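Local coordinates for protein probable ribose-5-phosphate isomerase B (Mycoplasma genitalium, PDB 6MU0) that probably catalyses the reversible isomerisation of ribulose-5-phosphate and ribose-5-phosphate in the non-oxidative stage of the pentose phosphate pathway, at residues L116-R121 / K130-F135; A107-N112 / L136-E141; N12-S17 / N38-G43. All blocks are in the same frame, centred on the assembly; numbering follows the deposited sequence.

Overall arrangement
Contact 1 is a buried apolar contact between strand 115-117 and helix 125-137, and the loop that follows the strand brings an arginine to the bound sugar phosphate. Contact 2 uses the end of the same helix but lies at the surface, held by the main-chain bond from Glu141 N to Gln109 O and by the stack of Asn112 on Phe140. The two touch through Phe135, whose O accepts a hydrogen bond from Arg108 NH2. Contact 3, partly buried, pairs two neighbouring strands of the same parallel sheet that contact 1 reaches, so main-chain bonds dominate there. It meets contact 2 through Leu136 and Ile13, although the two lie on opposite sides of the chain's centre.

Contact 1 (L116-R121 / K130-F135); sequences LCLSSR and KIVDDF. With 5RP (ribulose-5-phosphate), chain B.
Arg121 NH2 donates to phosphate oxygen O11 of bound ribulose-5-phosphate at 2.9 Å, and NH1 of the same guanidinium donates to the ester oxygen O8 at 3.1 Å. The second bond is nearly straight, 168° at the hydrogen, with O8 in the guanidinium plane at its edge. Two donors on two oxygens of one phosphate fix the rotation of the flat group, and its positive charge probably offsets the negative charge of the phosphate. The arginine chain, extended from CG to NE, spans the distance from loop to ligand. Asp18, His19 and the backbone N atoms of Gly78, Thr79 and Gly82 also bind the sugar phosphate.

Between strand and helix the contact is wholly apolar. Leu116 CB lies over the centre of the Phe135 ring, 4.0 Å from the centroid and 10° off the normal, a CH-pi contact. With CG anti to the backbone N (chi1 173°), the leucine branches onto the helix: CD1 rests 4.0 Å from Phe135 CD1 and touches Ile131 as well, while CD2 meets Val132 CG2 at 3.9 Å. Leu118, two residues on, faces the helix too. It runs antiparallel past Ile131, Leu118 CD2 to Ile131 CG2 3.7 Å, and lies roughly perpendicular to Val132, with Leu118 CD1 3.9 Å from Val132 CG2. Each CG2 methyl is thus shared by both leucines. Cys117, between them, packs instead on helix 81-88. Beyond, Ser119 OG is hydrogen-bonded to Gly78 O and Phe122 N. A helix packed on a parallel strand, with a ligand-binding loop leaving the strand's C-terminal end, is characteristic of the Rossmann-type alpha/beta sandwich of the LacAB/RpiB family.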
loop_
_atom_site.group_PDB
_atom_site.type_symbol
_atom_site.label_atom_id
_atom_site.label_comp_id
_atom_site.label_asym_id
_atom_site.label_seq_id
_atom_site.Cartn_x
_atom_site.Cartn_y
_atom_site.Cartn_z
ATOM N N LEU A 116 -0.960 0.231 1.224
ATOM C CA LEU A 116 -2.229 0.672 0.674
ATOM C C LEU A 116 -2.469 -0.101 -0.615
ATOM O O LEU A 116 -1.628 -0.075 -1.521
ATOM C CB LEU A 116 -2.139 2.171 0.383
ATOM C CG LEU A 116 -3.322 2.797 -0.344
ATOM C CD1 LEU A 116 -4.587 2.729 0.496
ATOM C CD2 LEU A 116 -2.971 4.237 -0.702
ATOM N N CYS A 117 -3.612 -0.781 -0.694
ATOM C CA CYS A 117 -3.988 -1.593 -1.843
ATOM C C CYS A 117 -5.144 -0.926 -2.574
ATOM O O CYS A 117 -6.123 -0.501 -1.943
ATOM C CB CYS A 117 -4.380 -3.001 -1.398
ATOM S SG CYS A 117 -3.026 -3.841 -0.528
ATOM N N LEU A 118 -5.021 -0.852 -3.903
ATOM C CA LEU A 118 -5.905 -0.074 -4.756
ATOM C C LEU A 118 -6.391 -0.922 -5.923
ATOM O O LEU A 118 -5.708 -1.847 -6.381
ATOM C CB LEU A 118 -5.171 1.135 -5.350
ATOM C CG LEU A 118 -4.517 2.092 -4.356
ATOM C CD1 LEU A 118 -3.712 3.150 -5.084
ATOM C CD2 LEU A 118 -5.556 2.732 -3.455
ATOM N N SER A 119 -7.565 -0.552 -6.419
ATOM C CA SER A 119 -8.198 -1.165 -7.578
ATOM C C SER A 119 -7.915 -0.364 -8.845
ATOM O O SER A 119 -8.198 0.838 -8.900
ATOM C CB SER A 119 -9.707 -1.189 -7.351
ATOM O OG SER A 119 -10.408 -1.566 -8.525
ATOM N N SER A 120 -7.427 -1.045 -9.880
ATOM C CA SER A 120 -7.227 -0.438 -11.187
ATOM C C SER A 120 -8.465 -0.496 -12.073
ATOM O O SER A 120 -8.585 0.322 -12.989
ATOM C CB SER A 120 -6.100 -1.160 -11.921
ATOM O OG SER A 120 -6.448 -2.520 -12.072
ATOM N N ARG A 121 -9.370 -1.455 -11.848
ATOM C CA ARG A 121 -10.491 -1.686 -12.752
ATOM C C ARG A 121 -11.803 -1.079 -12.276
ATOM O O ARG A 121 -12.725 -0.947 -13.088
ATOM C CB ARG A 121 -10.691 -3.188 -12.981
ATOM C CG ARG A 121 -9.675 -3.791 -13.919
ATOM C CD ARG A 121 -9.830 -5.301 -14.031
ATOM N NE ARG A 121 -8.997 -5.833 -15.102
ATOM C CZ ARG A 121 -8.484 -7.055 -15.139
ATOM N NH1 ARG A 121 -8.674 -7.899 -14.131
ATOM N NH2 ARG A 121 -7.773 -7.422 -16.196
ATOM N N LYS A 130 -6.718 10.678 -4.849
ATOM C CA LYS A 130 -7.264 11.232 -3.610
ATOM C C LYS A 130 -7.095 10.263 -2.447
ATOM O O LYS A 130 -6.817 10.679 -1.314
ATOM C CB LYS A 130 -8.741 11.569 -3.793
ATOM C CG LYS A 130 -8.978 12.676 -4.793
ATOM C CD LYS A 130 -10.445 12.796 -5.149
ATOM C CE LYS A 130 -10.633 13.703 -6.345
ATOM N NZ LYS A 130 -12.057 13.712 -6.770
ATOM N N ILE A 131 -7.291 8.970 -2.709
ATOM C CA ILE A 131 -7.086 7.951 -1.684
ATOM C C ILE A 131 -5.644 7.977 -1.195
ATOM O O ILE A 131 -5.377 7.988 0.012
ATOM C CB ILE A 131 -7.480 6.575 -2.245
ATOM C CG1 ILE A 131 -9.005 6.476 -2.402
ATOM C CG2 ILE A 131 -6.907 5.448 -1.390
ATOM C CD1 ILE A 131 -9.454 5.308 -3.256
ATOM N N VAL A 132 -4.696 7.976 -2.137
ATOM C CA VAL A 132 -3.278 8.036 -1.787
ATOM C C VAL A 132 -2.985 9.269 -0.943
ATOM O O VAL A 132 -2.336 9.187 0.107
ATOM C CB VAL A 132 -2.414 7.997 -3.062
ATOM C CG1 VAL A 132 -0.963 8.301 -2.732
ATOM C CG2 VAL A 132 -2.512 6.638 -3.742
ATOM N N ASP A 133 -3.458 10.435 -1.388
ATOM C CA ASP A 133 -3.150 11.667 -0.667
ATOM C C ASP A 133 -3.697 11.634 0.756
ATOM O O ASP A 133 -3.009 12.037 1.703
ATOM C CB ASP A 133 -3.709 12.879 -1.418
ATOM C CG ASP A 133 -2.871 13.274 -2.634
ATOM O OD1 ASP A 133 -1.733 12.781 -2.795
ATOM O OD2 ASP A 133 -3.370 14.097 -3.429
ATOM N N ASP A 134 -4.937 11.167 0.931
ATOM C CA ASP A 134 -5.524 11.168 2.268
ATOM C C ASP A 134 -4.880 10.115 3.162
ATOM O O ASP A 134 -4.722 10.332 4.369
ATOM C CB ASP A 134 -7.041 10.995 2.200
ATOM C CG ASP A 134 -7.784 12.152 2.854
ATOM O OD1 ASP A 134 -7.173 13.230 3.042
ATOM O OD2 ASP A 134 -8.970 11.987 3.202
ATOM N N PHE A 135 -4.501 8.972 2.585
ATOM C CA PHE A 135 -3.786 7.950 3.340
ATOM C C PHE A 135 -2.454 8.484 3.854
ATOM O O PHE A 135 -2.102 8.278 5.021
ATOM C CB PHE A 135 -3.576 6.739 2.432
ATOM C CG PHE A 135 -2.850 5.594 3.081
ATOM C CD1 PHE A 135 -3.543 4.661 3.830
ATOM C CD2 PHE A 135 -1.486 5.426 2.907
ATOM C CE1 PHE A 135 -2.892 3.591 4.405
ATOM C CE2 PHE A 135 -0.825 4.359 3.487
ATOM C CZ PHE A 135 -1.531 3.443 4.240
HETATM C C2 5RP B . -6.519 -9.828 -8.238
HETATM C C3 5RP B . -6.834 -9.005 -9.471
HETATM C C5 5RP B . -5.944 -9.216 -10.706
HETATM O O13 5RP B . -5.485 -7.976 -11.209
HETATM C C6 5RP B . -6.857 -9.920 -11.713
HETATM O O14 5RP B . -7.291 -11.152 -11.141
HETATM C C7 5RP B . -6.172 -10.168 -13.039
HETATM O O8 5RP B . -7.175 -10.601 -13.976
HETATM P P9 5RP B . -6.739 -10.994 -15.469
HETATM O O12 5RP B . -8.018 -11.384 -16.152
HETATM O O11 5RP B . -6.085 -9.759 -16.080
HETATM O O10 5RP B . -5.737 -12.129 -15.374
HETATM O O4 5RP B . -7.774 -8.240 -9.528
HETATM O O1 5RP B . -7.430 -9.526 -7.187
#

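Contact 2 (A107-N112 / L136-E141)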
loop_
_atom_site.group_PDB
_atom_site.type_symbol
_atom_site.label_atom_id
_atom_site.label_comp_id
_atom_site.label_asym_id
_atom_site.label_seq_id
_atom_site.Cartn_x
_atom_site.Cartn_y
_atom_site.Cartn_z
ATOM N N ALA A 107 -7.855 3.965 7.190
ATOM C CA ALA A 107 -6.895 2.873 7.062
ATOM C C ALA A 107 -5.612 3.177 7.817
ATOM O O ALA A 107 -4.957 2.261 8.323
ATOM C CB ALA A 107 -6.587 2.616 5.589
ATOM N N ARG A 108 -5.232 4.451 7.890
ATOM C CA ARG A 108 -4.098 4.890 8.691
ATOM C C ARG A 108 -4.511 5.136 10.143
ATOM O O ARG A 108 -3.865 4.648 11.075
ATOM C CB ARG A 108 -3.550 6.182 8.077
ATOM C CG ARG A 108 -2.087 6.443 8.337
ATOM C CD ARG A 108 -1.204 5.777 7.294
ATOM N NE ARG A 108 0.204 5.958 7.623
ATOM C CZ ARG A 108 0.928 7.019 7.276
ATOM N NH1 ARG A 108 2.203 7.091 7.628
ATOM N NH2 ARG A 108 0.382 8.010 6.579
ATOM N N GLN A 109 -5.597 5.893 10.337
ATOM C CA GLN A 109 -5.995 6.357 11.667
ATOM C C GLN A 109 -6.291 5.199 12.609
ATOM O O GLN A 109 -5.869 5.213 13.775
ATOM C CB GLN A 109 -7.222 7.262 11.541
ATOM C CG GLN A 109 -6.941 8.594 10.875
ATOM C CD GLN A 109 -8.206 9.301 10.420
ATOM O OE1 GLN A 109 -9.255 8.678 10.262
ATOM N NE2 GLN A 109 -8.108 10.612 10.200
ATOM N N HIS A 110 -7.062 4.214 12.138
ATOM C CA HIS A 110 -7.444 3.074 12.965
ATOM C C HIS A 110 -6.557 1.859 12.749
ATOM O O HIS A 110 -6.186 1.187 13.714
ATOM C CB HIS A 110 -8.889 2.653 12.678
ATOM C CG HIS A 110 -9.912 3.593 13.212
ATOM N ND1 HIS A 110 -11.234 3.236 13.360
ATOM C CD2 HIS A 110 -9.813 4.873 13.643
ATOM C CE1 HIS A 110 -11.908 4.260 13.854
ATOM N NE2 HIS A 110 -11.068 5.263 14.040
ATOM N N ASP A 111 -6.210 1.547 11.501
ATOM C CA ASP A 111 -5.563 0.276 11.208
ATOM C C ASP A 111 -4.048 0.364 11.104
ATOM O O ASP A 111 -3.402 -0.674 10.935
ATOM C CB ASP A 111 -6.109 -0.312 9.899
ATOM C CG ASP A 111 -7.605 -0.395 9.876
ATOM O OD1 ASP A 111 -8.165 -1.262 10.563
ATOM O OD2 ASP A 111 -8.227 0.404 9.154
ATOM N N ASN A 112 -3.476 1.568 11.178
ATOM C CA ASN A 112 -2.029 1.772 11.080
ATOM C C ASN A 112 -1.430 1.081 9.857
ATOM O O ASN A 112 -0.318 0.557 9.899
ATOM C CB ASN A 112 -1.297 1.347 12.352
ATOM C CG ASN A 112 0.070 1.971 12.456
ATOM O OD1 ASN A 112 0.317 3.029 11.878
ATOM N ND2 ASN A 112 0.971 1.321 13.184
ATOM N N LEU A 136 -1.716 9.204 3.005
ATOM C CA LEU A 136 -0.412 9.719 3.408
ATOM C C LEU A 136 -0.530 10.873 4.396
ATOM O O LEU A 136 0.334 11.030 5.267
ATOM C CB LEU A 136 0.383 10.153 2.178
ATOM C CG LEU A 136 0.805 9.004 1.265
ATOM C CD1 LEU A 136 1.461 9.530 0.015
ATOM C CD2 LEU A 136 1.743 8.067 2.002
ATOM N N LYS A 137 -1.580 11.687 4.277
ATOM C CA LYS A 137 -1.769 12.824 5.173
ATOM C C LYS A 137 -2.257 12.400 6.554
ATOM O O LYS A 137 -1.974 13.087 7.542
ATOM C CB LYS A 137 -2.767 13.800 4.546
ATOM C CG LYS A 137 -2.952 15.107 5.300
ATOM C CD LYS A 137 -3.926 16.020 4.569
ATOM C CE LYS A 137 -4.104 17.343 5.298
ATOM N NZ LYS A 137 -5.052 18.245 4.585
ATOM N N ALA A 138 -2.988 11.294 6.642
ATOM C CA ALA A 138 -3.555 10.853 7.902
ATOM C C ALA A 138 -2.463 10.322 8.827
ATOM O O ALA A 138 -1.370 9.946 8.395
ATOM C CB ALA A 138 -4.592 9.760 7.646
ATOM N N ASN A 139 -2.777 10.298 10.122
ATOM C CA ASN A 139 -1.883 9.781 11.147
ATOM C C ASN A 139 -2.605 8.724 11.972
ATOM O O ASN A 139 -3.805 8.839 12.238
ATOM C CB ASN A 139 -1.409 10.904 12.078
ATOM C CG ASN A 139 -0.629 11.974 11.347
ATOM O OD1 ASN A 139 0.329 11.677 10.636
ATOM N ND2 ASN A 139 -1.041 13.225 11.507
ATOM N N PHE A 140 -1.862 7.695 12.373
ATOM C CA PHE A 140 -2.389 6.684 13.279
ATOM C C PHE A 140 -2.823 7.337 14.588
ATOM O O PHE A 140 -2.098 8.163 15.153
ATOM C CB PHE A 140 -1.301 5.635 13.532
ATOM C CG PHE A 140 -1.735 4.486 14.400
ATOM C CD1 PHE A 140 -2.927 3.818 14.159
ATOM C CD2 PHE A 140 -0.931 4.056 15.443
ATOM C CE1 PHE A 140 -3.315 2.750 14.954
ATOM C CE2 PHE A 140 -1.315 2.993 16.246
ATOM C CZ PHE A 140 -2.505 2.337 15.997
ATOM N N GLU A 141 -4.016 6.977 15.066
ATOM C CA GLU A 141 -4.598 7.593 16.253
ATOM C C GLU A 141 -4.258 6.866 17.554
ATOM O O GLU A 141 -4.582 7.378 18.632
ATOM C CB GLU A 141 -6.116 7.797 16.068
ATOM C CG GLU A 141 -6.437 8.866 15.009
ATOM C CD GLU A 141 -7.918 9.028 14.689
ATOM O OE1 GLU A 141 -8.750 8.255 15.205
ATOM O OE2 GLU A 141 -8.244 9.940 13.896
HETATM O O HOH W 1 -5.362 11.772 10.679
#
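Asn112 lies across one face of the Phe140 ring in a CH-pi contact, its CB 3.6 Å from the ring centroid and offset toward the rim. With CG anti to the backbone N (chi1 -160°), the asparagine amide stacks on the ring, the planes only 17° apart, and OD1 comes to 3.5 Å from Phe140 CB. Three successive carbonyl oxygens, Arg108 to His110, also surround the ring: Arg108 O and His110 O stand at its edge, near CD1 and CE1 respectively, and Gln109 O is 3.3 Å from Phe140 CD1.

Gln109 and Glu141 extend in parallel, amide and carboxylate 29° apart, with OE2 of Glu141 3.5 Å from CD of Gln109. At the main chain Glu141 N donates to Gln109 O at 2.9 Å. Glu141 OE1 stands at the edge of the His110 ring, without a hydrogen bond. One water accepts from both Gln109 NE2 and Asn139 N, bridging the side chain of Gln109 to the backbone of Asn139.

Arg108 packs CB to CB on Ala138 at 3.8 Å. Its chain bends at chi2, which turns CD aside; in one of its two conformers NH2 donates to Phe135 O and, weakly, to Leu136 O.

His110, probably the catalytic proton donor as in related enzymes, stacks on His145 of helix 144-158, which Phe140 also touches, while Arg108 and Leu136 lean on Leu72 of strand 72-75.

Contact 3 (N12-S17 / N38-G43)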
loop_
_atom_site.group_PDB
_atom_site.type_symbol
_atom_site.label_atom_id
_atom_site.label_comp_id
_atom_site.label_asym_id
_atom_site.label_seq_id
_atom_site.Cartn_x
_atom_site.Cartn_y
_atom_site.Cartn_z
ATOM N N ASN A 12 10.871 5.546 2.651
ATOM C CA ASN A 12 10.631 5.203 1.260
ATOM C C ASN A 12 9.211 4.683 1.087
ATOM O O ASN A 12 8.666 4.013 1.970
ATOM C CB ASN A 12 11.614 4.127 0.798
ATOM C CG ASN A 12 13.009 4.671 0.575
ATOM O OD1 ASN A 12 13.186 5.634 -0.159
ATOM N ND2 ASN A 12 14.005 4.052 1.200
ATOM N N ILE A 13 8.631 4.998 -0.069
ATOM C CA ILE A 13 7.365 4.425 -0.523
ATOM C C ILE A 13 7.675 3.506 -1.694
ATOM O O ILE A 13 8.211 3.954 -2.715
ATOM C CB ILE A 13 6.371 5.512 -0.959
ATOM C CG1 ILE A 13 6.105 6.493 0.186
ATOM C CG2 ILE A 13 5.063 4.875 -1.452
ATOM C CD1 ILE A 13 5.224 7.670 -0.207
ATOM N N PHE A 14 7.342 2.228 -1.553
ATOM C CA PHE A 14 7.552 1.235 -2.599
ATOM C C PHE A 14 6.221 0.983 -3.293
ATOM O O PHE A 14 5.210 0.746 -2.627
ATOM C CB PHE A 14 8.074 -0.065 -1.987
ATOM C CG PHE A 14 9.380 0.104 -1.258
ATOM C CD1 PHE A 14 10.589 0.023 -1.946
ATOM C CD2 PHE A 14 9.410 0.389 0.103
ATOM C CE1 PHE A 14 11.800 0.192 -1.290
ATOM C CE2 PHE A 14 10.627 0.556 0.759
ATOM C CZ PHE A 14 11.812 0.463 0.058
ATOM N N ILE A 15 6.217 1.025 -4.622
ATOM C CA ILE A 15 4.989 0.880 -5.395
ATOM C C ILE A 15 5.171 -0.191 -6.461
ATOM O O ILE A 15 6.223 -0.282 -7.103
ATOM C CB ILE A 15 4.522 2.227 -5.997
ATOM C CG1 ILE A 15 3.150 2.086 -6.661
ATOM C CG2 ILE A 15 5.546 2.814 -6.952
ATOM C CD1 ILE A 15 2.471 3.415 -6.954
ATOM N N ALA A 16 4.135 -1.003 -6.648
ATOM C CA ALA A 16 4.119 -2.003 -7.701
ATOM C C ALA A 16 2.676 -2.305 -8.081
ATOM O O ALA A 16 1.730 -1.903 -7.398
ATOM C CB ALA A 16 4.864 -3.278 -7.302
ATOM N N SER A 17 2.514 -3.051 -9.168
ATOM C CA SER A 17 1.193 -3.449 -9.628
ATOM C C SER A 17 1.318 -4.789 -10.332
ATOM O O SER A 17 2.407 -5.354 -10.435
ATOM C CB SER A 17 0.613 -2.402 -10.586
ATOM O OG SER A 17 1.307 -2.378 -11.823
ATOM N N ASN A 38 10.121 10.022 -1.339
ATOM C CA ASN A 38 11.040 9.029 -1.881
ATOM C C ASN A 38 10.191 7.868 -2.379
ATOM O O ASN A 38 9.537 7.190 -1.581
ATOM C CB ASN A 38 12.003 8.554 -0.795
ATOM C CG ASN A 38 12.816 9.685 -0.209
ATOM O OD1 ASN A 38 13.261 10.583 -0.929
ATOM N ND2 ASN A 38 13.010 9.653 1.101
ATOM N N VAL A 39 10.184 7.650 -3.692
ATOM C CA VAL A 39 9.265 6.711 -4.325
ATOM C C VAL A 39 10.071 5.720 -5.141
ATOM O O VAL A 39 10.919 6.117 -5.949
ATOM C CB VAL A 39 8.236 7.426 -5.220
ATOM C CG1 VAL A 39 7.241 6.421 -5.803
ATOM C CG2 VAL A 39 7.537 8.526 -4.445
ATOM N N VAL A 40 9.772 4.438 -4.955
ATOM C CA VAL A 40 10.540 3.338 -5.524
ATOM C C VAL A 40 9.563 2.450 -6.294
ATOM O O VAL A 40 8.824 1.665 -5.692
ATOM C CB VAL A 40 11.266 2.540 -4.435
ATOM C CG1 VAL A 40 12.244 1.564 -5.050
ATOM C CG2 VAL A 40 11.956 3.474 -3.447
ATOM N N ASP A 41 9.566 2.559 -7.625
ATOM C CA ASP A 41 8.716 1.746 -8.490
ATOM C C ASP A 41 9.409 0.406 -8.714
ATOM O O ASP A 41 10.446 0.338 -9.385
ATOM C CB ASP A 41 8.508 2.512 -9.794
ATOM C CG ASP A 41 7.630 1.784 -10.805
ATOM O OD1 ASP A 41 7.277 0.598 -10.625
ATOM O OD2 ASP A 41 7.298 2.426 -11.820
ATOM N N LEU A 42 8.846 -0.656 -8.139
ATOM C CA LEU A 42 9.422 -1.990 -8.218
ATOM C C LEU A 42 8.912 -2.788 -9.407
ATOM O O LEU A 42 9.253 -3.967 -9.538
ATOM C CB LEU A 42 9.178 -2.756 -6.915
ATOM C CG LEU A 42 9.815 -2.128 -5.673
ATOM C CD1 LEU A 42 9.499 -2.948 -4.438
ATOM C CD2 LEU A 42 11.319 -1.992 -5.850
ATOM N N GLY A 43 8.121 -2.178 -10.278
ATOM C CA GLY A 43 7.680 -2.827 -11.485
ATOM C C GLY A 43 6.230 -3.266 -11.413
ATOM O O GLY A 43 5.542 -3.067 -10.405
#
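Phe14 runs alongside Val40, the two side chains extending in parallel from neighbouring strands. Its CB meets Leu42 CD1 at 4.0 Å; the ring, with CG anti to the carbonyl carbon (chi1 -60°), then brings CD1 to 3.6 Å from Val40 CB and also against Leu42 CD1. Further out, CE1 reaches Val40 CG2 at 3.9 Å. Lys63 of helix 53-66 packs on Phe14 as well.

On the other face of the sheet, Ile15 holds CG2 in the crowded position between backbone N and carbonyl carbon, where it touches Asp41 CA and Val39 CG1. Helix 22-34 adjoins this face through Ser29 and Leu32, which lie on Val39.

The main chains are stitched in parallel register: Ile13 N donates to Asn38 O at 2.8 Å, Val40 N to Ile13 O, Ile15 N to Val40 O and Leu42 N to Ile15 O. A longer bond of 3.3 Å, Ser17 N to Gly43 O, follows beyond the strands. Asp41 OD1 accepts from Gly43 N at 2.9 Å, an Asx turn, and forms a salt bridge with Lys25; Gly43 has positive phi (105°), at backbone angles that call for glycine.

The axes diverge by 25°. Strand 12-16, helix 22-34 and strand 38-41 form a beta-alpha-beta crossover, the unit that opens this Rossmann-type sheet and makes 38-41 an outer strand of the sheet within this chain.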